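Local coordinates for mandelate racemase/muconate lactonizing protein (PDB 3V5C) that probably dehydrates galacturonate as a magnesium-dependent lyase of the enolase superfamily, at residues W12-R26 with G40-G54. The protein carries 1 engineered substitution. Numbering follows the deposited sequence.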
loop_
_atom_site.group_PDB
_atom_site.type_symbol
_atom_site.label_atom_id
_atom_site.label_comp_id
_atom_site.label_asym_id
_atom_site.label_seq_id
_atom_site.Cartn_x
_atom_site.Cartn_y
_atom_site.Cartn_z
ATOM N N TRP A 12 -29.447 -10.033 -9.916
ATOM C CA TRP A 12 -28.280 -10.548 -9.190
ATOM C C TRP A 12 -28.240 -9.969 -7.780
ATOM O O TRP A 12 -28.074 -8.765 -7.607
ATOM C CB TRP A 12 -26.984 -10.198 -9.917
ATOM C CG TRP A 12 -26.816 -10.860 -11.266
ATOM C CD1 TRP A 12 -27.613 -11.828 -11.817
ATOM C CD2 TRP A 12 -25.787 -10.591 -12.228
ATOM N NE1 TRP A 12 -27.145 -12.170 -13.062
ATOM C CE2 TRP A 12 -26.025 -11.430 -13.338
ATOM C CE3 TRP A 12 -24.690 -9.724 -12.259
ATOM C CZ2 TRP A 12 -25.205 -11.421 -14.472
ATOM C CZ3 TRP A 12 -23.877 -9.719 -13.381
ATOM C CH2 TRP A 12 -24.138 -10.565 -14.473
ATOM N N LYS A 13 -28.399 -10.834 -6.781
ATOM C CA LYS A 13 -28.503 -10.396 -5.409
ATOM C C LYS A 13 -27.386 -10.980 -4.552
ATOM O O LYS A 13 -26.831 -12.044 -4.861
ATOM C CB LYS A 13 -29.856 -10.807 -4.822
ATOM C CG LYS A 13 -31.056 -10.113 -5.469
ATOM C CD LYS A 13 -32.367 -10.632 -4.893
ATOM C CE LYS A 13 -33.518 -9.727 -5.303
ATOM N NZ LYS A 13 -34.848 -10.396 -5.171
ATOM N N VAL A 14 -27.087 -10.277 -3.468
ATOM C CA VAL A 14 -26.176 -10.789 -2.458
ATOM C C VAL A 14 -26.869 -11.950 -1.746
ATOM O O VAL A 14 -27.918 -11.775 -1.139
ATOM C CB VAL A 14 -25.803 -9.698 -1.448
ATOM C CG1 VAL A 14 -24.873 -10.275 -0.382
ATOM C CG2 VAL A 14 -25.163 -8.507 -2.164
ATOM N N GLU A 15 -26.297 -13.149 -1.849
ATOM C CA GLU A 15 -26.900 -14.338 -1.255
ATOM C C GLU A 15 -26.232 -14.741 0.058
ATOM O O GLU A 15 -26.884 -15.243 0.969
ATOM C CB GLU A 15 -26.852 -15.497 -2.249
ATOM C CG GLU A 15 -27.568 -15.173 -3.551
ATOM C CD GLU A 15 -27.253 -16.150 -4.666
ATOM O OE1 GLU A 15 -26.274 -16.930 -4.555
ATOM O OE2 GLU A 15 -27.998 -16.136 -5.661
ATOM N N LYS A 16 -24.930 -14.487 0.166
ATOM C CA LYS A 16 -24.204 -14.899 1.356
ATOM C C LYS A 16 -22.972 -14.022 1.530
ATOM O O LYS A 16 -22.390 -13.557 0.543
ATOM C CB LYS A 16 -23.779 -16.362 1.214
ATOM C CG LYS A 16 -23.375 -17.055 2.504
ATOM C CD LYS A 16 -23.070 -18.535 2.212
ATOM C CE LYS A 16 -22.966 -19.348 3.490
ATOM N NZ LYS A 16 -22.797 -20.804 3.210
ATOM N N ILE A 17 -22.631 -13.757 2.788
ATOM C CA ILE A 17 -21.405 -13.058 3.148
ATOM C C ILE A 17 -20.755 -13.850 4.276
ATOM O O ILE A 17 -21.403 -14.152 5.277
ATOM C CB ILE A 17 -21.684 -11.614 3.621
ATOM C CG1 ILE A 17 -22.266 -10.780 2.475
ATOM C CG2 ILE A 17 -20.378 -10.965 4.142
ATOM C CD1 ILE A 17 -22.845 -9.434 2.943
ATOM N N GLU A 18 -19.482 -14.208 4.094
ATOM C CA GLU A 18 -18.744 -14.972 5.086
ATOM C C GLU A 18 -17.450 -14.243 5.387
ATOM O O GLU A 18 -16.910 -13.553 4.526
ATOM C CB GLU A 18 -18.441 -16.364 4.560
ATOM C CG GLU A 18 -19.685 -17.143 4.192
ATOM C CD GLU A 18 -19.363 -18.362 3.352
ATOM O OE1 GLU A 18 -19.283 -18.226 2.109
ATOM O OE2 GLU A 18 -19.183 -19.445 3.939
ATOM N N PHE A 19 -16.963 -14.413 6.611
ATOM C CA PHE A 19 -15.806 -13.664 7.089
ATOM C C PHE A 19 -14.844 -14.574 7.818
ATOM O O PHE A 19 -15.254 -15.420 8.612
ATOM C CB PHE A 19 -16.270 -12.561 8.040
ATOM C CG PHE A 19 -15.150 -11.746 8.616
ATOM C CD1 PHE A 19 -14.563 -12.106 9.822
ATOM C CD2 PHE A 19 -14.673 -10.634 7.944
ATOM C CE1 PHE A 19 -13.515 -11.347 10.346
ATOM C CE2 PHE A 19 -13.632 -9.878 8.465
ATOM C CZ PHE A 19 -13.054 -10.237 9.659
ATOM N N ALA A 20 -13.555 -14.354 7.594
ATOM C CA ALA A 20 -12.527 -15.110 8.294
ATOM C C ALA A 20 -11.234 -14.329 8.346
ATOM O O ALA A 20 -10.984 -13.470 7.500
ATOM C CB ALA A 20 -12.293 -16.443 7.611
ATOM N N LYS A 21 -10.399 -14.649 9.329
ATOM C CA LYS A 21 -9.079 -14.029 9.443
ATOM C C LYS A 21 -8.042 -15.052 9.024
ATOM O O LYS A 21 -7.992 -16.146 9.590
ATOM C CB LYS A 21 -8.836 -13.554 10.883
ATOM C CG LYS A 21 -7.420 -13.065 11.176
ATOM C CD LYS A 21 -7.229 -12.756 12.663
ATOM C CE LYS A 21 -8.228 -11.719 13.166
ATOM N NZ LYS A 21 -7.953 -10.356 12.617
ATOM N N LEU A 22 -7.263 -14.717 7.991
ATOM C CA LEU A 22 -6.177 -15.554 7.492
ATOM C C LEU A 22 -4.859 -15.122 8.136
ATOM O O LEU A 22 -4.696 -13.957 8.491
ATOM C CB LEU A 22 -6.057 -15.428 5.966
ATOM C CG LEU A 22 -6.927 -16.353 5.105
ATOM C CD1 LEU A 22 -8.364 -16.356 5.546
ATOM C CD2 LEU A 22 -6.793 -15.964 3.633
ATOM N N THR A 23 -3.937 -16.070 8.287
ATOM C CA THR A 23 -2.677 -15.805 8.967
ATOM C C THR A 23 -1.507 -16.279 8.126
ATOM O O THR A 23 -1.623 -17.238 7.368
ATOM C CB THR A 23 -2.637 -16.529 10.324
ATOM O OG1 THR A 23 -2.782 -17.936 10.117
ATOM C CG2 THR A 23 -3.755 -16.028 11.236
ATOM N N GLY A 24 -0.375 -15.609 8.278
ATOM C CA GLY A 24 0.841 -16.038 7.626
ATOM C C GLY A 24 2.041 -15.360 8.250
ATOM O O GLY A 24 1.997 -14.949 9.412
ATOM N N GLU A 25 3.087 -15.177 7.453
ATOM C CA GLU A 25 4.327 -14.624 7.981
ATOM C C GLU A 25 5.056 -13.861 6.901
ATOM O O GLU A 25 4.985 -14.234 5.724
ATOM C CB GLU A 25 5.251 -15.754 8.463
ATOM C CG GLU A 25 4.792 -16.497 9.710
ATOM C CD GLU A 25 5.920 -17.310 10.338
ATOM O OE1 GLU A 25 6.990 -17.433 9.702
ATOM O OE2 GLU A 25 5.743 -17.815 11.469
ATOM N N ARG A 26 5.797 -12.821 7.292
ATOM C CA ARG A 26 6.681 -12.180 6.329
ATOM C C ARG A 26 8.021 -12.929 6.261
ATOM O O ARG A 26 8.370 -13.687 7.170
ATOM C CB ARG A 26 6.851 -10.668 6.563
ATOM C CG ARG A 26 7.146 -10.244 7.983
ATOM C CD ARG A 26 7.440 -8.714 8.064
ATOM N NE ARG A 26 6.269 -7.863 7.813
ATOM C CZ ARG A 26 5.405 -7.497 8.751
ATOM N NH1 ARG A 26 5.565 -7.909 10.003
ATOM N NH2 ARG A 26 4.356 -6.727 8.442
ATOM N N GLY A 40 7.717 -7.618 14.031
ATOM C CA GLY A 40 7.742 -9.067 14.033
ATOM C C GLY A 40 7.527 -9.703 12.674
ATOM O O GLY A 40 7.736 -9.075 11.615
ATOM N N LYS A 41 7.111 -10.962 12.709
ATOM C CA LYS A 41 7.017 -11.777 11.507
ATOM C C LYS A 41 5.574 -12.153 11.198
ATOM O O LYS A 41 5.238 -12.423 10.060
ATOM C CB LYS A 41 7.823 -13.054 11.712
ATOM C CG LYS A 41 8.640 -13.501 10.535
ATOM C CD LYS A 41 9.356 -14.795 10.883
ATOM C CE LYS A 41 9.451 -15.714 9.683
ATOM N NZ LYS A 41 10.349 -15.155 8.650
ATOM N N SER A 42 4.725 -12.178 12.214
ATOM C CA SER A 42 3.368 -12.686 12.019
ATOM C C SER A 42 2.509 -11.670 11.270
ATOM O O SER A 42 2.578 -10.476 11.535
ATOM C CB SER A 42 2.754 -13.073 13.367
ATOM O OG SER A 42 1.428 -13.544 13.208
ATOM N N CYS A 43 1.718 -12.153 10.319
ATOM C CA CYS A 43 0.855 -11.290 9.507
ATOM C C CYS A 43 -0.538 -11.876 9.480
ATOM O O CYS A 43 -0.701 -13.096 9.526
ATOM C CB CYS A 43 1.370 -11.178 8.061
ATOM S SG CYS A 43 3.001 -10.460 7.900
ATOM N N THR A 44 -1.543 -11.007 9.407
ATOM C CA THR A 44 -2.901 -11.477 9.186
ATOM C C THR A 44 -3.581 -10.661 8.113
ATOM O O THR A 44 -3.153 -9.541 7.796
ATOM C CB THR A 44 -3.763 -11.419 10.457
ATOM O OG1 THR A 44 -3.871 -10.062 10.908
ATOM C CG2 THR A 44 -3.151 -12.266 11.551
ATOM N N VAL A 45 -4.630 -11.247 7.541
ATOM C CA VAL A 45 -5.504 -10.560 6.594
ATOM C C VAL A 45 -6.955 -10.942 6.887
ATOM O O VAL A 45 -7.334 -12.123 6.816
ATOM C CB VAL A 45 -5.195 -10.937 5.136
ATOM C CG1 VAL A 45 -6.174 -10.227 4.179
ATOM C CG2 VAL A 45 -3.744 -10.589 4.774
ATOM N N ASP A 46 -7.775 -9.951 7.217
ATOM C CA ASP A 46 -9.209 -10.205 7.347
ATOM C C ASP A 46 -9.848 -10.266 5.951
ATOM O O ASP A 46 -9.662 -9.366 5.112
ATOM C CB ASP A 46 -9.877 -9.114 8.180
ATOM C CG ASP A 46 -9.532 -9.192 9.662
ATOM O OD1 ASP A 46 -8.839 -10.150 10.085
ATOM O OD2 ASP A 46 -9.985 -8.284 10.405
ATOM N N ILE A 47 -10.579 -11.342 5.693
ATOM C CA ILE A 47 -11.110 -11.600 4.362
ATOM C C ILE A 47 -12.608 -11.852 4.443
ATOM O O ILE A 47 -13.089 -12.442 5.407
ATOM C CB ILE A 47 -10.415 -12.844 3.759
ATOM C CG1 ILE A 47 -8.956 -12.521 3.408
ATOM C CG2 ILE A 47 -11.178 -13.393 2.549
ATOM C CD1 ILE A 47 -8.802 -11.575 2.256
ATOM N N ALA A 48 -13.341 -11.382 3.444
ATOM C CA ALA A 48 -14.720 -11.808 3.270
ATOM C C ALA A 48 -14.870 -12.535 1.944
ATOM O O ALA A 48 -14.197 -12.228 0.958
ATOM C CB ALA A 48 -15.677 -10.619 3.328
ATOM N N ARG A 49 -15.790 -13.488 1.927
ATOM C CA ARG A 49 -16.186 -14.194 0.733
ATOM C C ARG A 49 -17.658 -13.830 0.493
ATOM O O ARG A 49 -18.503 -14.056 1.362
ATOM C CB ARG A 49 -16.029 -15.700 0.965
ATOM C CG ARG A 49 -16.503 -16.596 -0.172
ATOM C CD ARG A 49 -15.952 -18.024 0.017
ATOM N NE ARG A 49 -16.623 -18.775 1.082
ATOM C CZ ARG A 49 -16.139 -19.891 1.634
ATOM N NH1 ARG A 49 -16.832 -20.524 2.572
ATOM N NH2 ARG A 49 -14.962 -20.375 1.254
ATOM N N ILE A 50 -17.956 -13.229 -0.650
ATOM C CA ILE A 50 -19.346 -12.872 -0.958
ATOM C C ILE A 50 -19.869 -13.795 -2.051
ATOM O O ILE A 50 -19.135 -14.172 -2.964
ATOM C CB ILE A 50 -19.467 -11.377 -1.376
ATOM C CG1 ILE A 50 -20.929 -10.907 -1.398
ATOM C CG2 ILE A 50 -18.769 -11.104 -2.728
ATOM C CD1 ILE A 50 -21.071 -9.380 -1.513
ATOM N N THR A 51 -21.143 -14.171 -1.966
ATOM C CA THR A 51 -21.741 -14.982 -3.022
ATOM C C THR A 51 -22.890 -14.188 -3.618
ATOM O O THR A 51 -23.788 -13.769 -2.893
ATOM C CB THR A 51 -22.299 -16.300 -2.467
ATOM O OG1 THR A 51 -21.261 -17.040 -1.799
ATOM C CG2 THR A 51 -22.867 -17.146 -3.608
ATOM N N ILE A 52 -22.831 -13.977 -4.926
ATOM C CA ILE A 52 -23.860 -13.251 -5.666
ATOM C C ILE A 52 -24.210 -14.110 -6.867
ATOM O O ILE A 52 -23.322 -14.566 -7.592
ATOM C CB ILE A 52 -23.354 -11.876 -6.149
ATOM C CG1 ILE A 52 -23.035 -10.962 -4.965
ATOM C CG2 ILE A 52 -24.387 -11.216 -7.098
ATOM C CD1 ILE A 52 -22.136 -9.784 -5.342
ATOM N N ASP A 53 -25.506 -14.351 -7.063
ATOM C CA ASP A 53 -25.958 -15.160 -8.193
ATOM C C ASP A 53 -25.125 -16.439 -8.347
ATOM O O ASP A 53 -24.661 -16.756 -9.442
ATOM C CB ASP A 53 -25.897 -14.335 -9.485
ATOM C CG ASP A 53 -26.591 -15.022 -10.648
ATOM O OD1 ASP A 53 -27.651 -15.627 -10.403
ATOM O OD2 ASP A 53 -26.075 -14.966 -11.782
ATOM N N GLY A 54 -24.918 -17.148 -7.243
ATOM C CA GLY A 54 -24.262 -18.450 -7.273
ATOM C C GLY A 54 -22.767 -18.497 -7.563
ATOM O O GLY A 54 -22.207 -19.570 -7.809
HETATM O O HOH W 1 -20.218 -16.177 0.599
HETATM O O HOH W 2 1.859 -16.142 12.014
HETATM O O HOH W 3 1.864 -7.840 10.358
HETATM O O HOH W 4 3.657 -8.292 12.296
#
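The Arg26 guanidinium carries Cys43 SG over the centre of one face, 3.9 Å above its plane, while Gly40 O lies at its edge, bonded to NH1 (2.9 Å); the chain kinks at chi3 (69°) to bring the group back across the partner strand, and Asp338 pairs with NE. The Arg49 guanidinium meets Glu18 at its edge: NE binds OE1 and NH1 binds OE2, both close to its plane, yet the carboxylate is turned 52° away and is met from above its own plane. Lys16 NZ adds a long salt bridge to Glu18 OE2 (3.9 Å). A water gives hydrogens to Glu18 OE1 and Arg49 O and takes one from Thr51 OG1. Thr375 and Tyr58 hold the outer nitrogens of Arg49, beside helix 371-380; a leucine in place of Arg49 would probably leave the buried Glu18 carboxylate with little but the distant Lys16 to balance its charge, and Thr375 and Tyr58 without this partner. On the other face of the sheet, Asp46 OD2 lies at the edge of the Phe19 ring, and OD1 receives Lys21 NZ on its syn lone pair (2.7 Å). Over one face of the Trp12 ring sits Asp53, its OD2 salt-bridged to Arg106. Val14 CG1 reaches Ile50 CD1 (4.1 Å). Paired backbone bonds run from Glu18–Arg49 to Gly24–Cys43. Thr51 N binds Lys16 O, and Thr51 O takes a bond from Glu15 N (2.8 Å) and a weak one from Lys16 N, a classic beta bulge. The strands make a long antiparallel beta hairpin, as in the N-terminal capping domain of enolase-superfamily proteins.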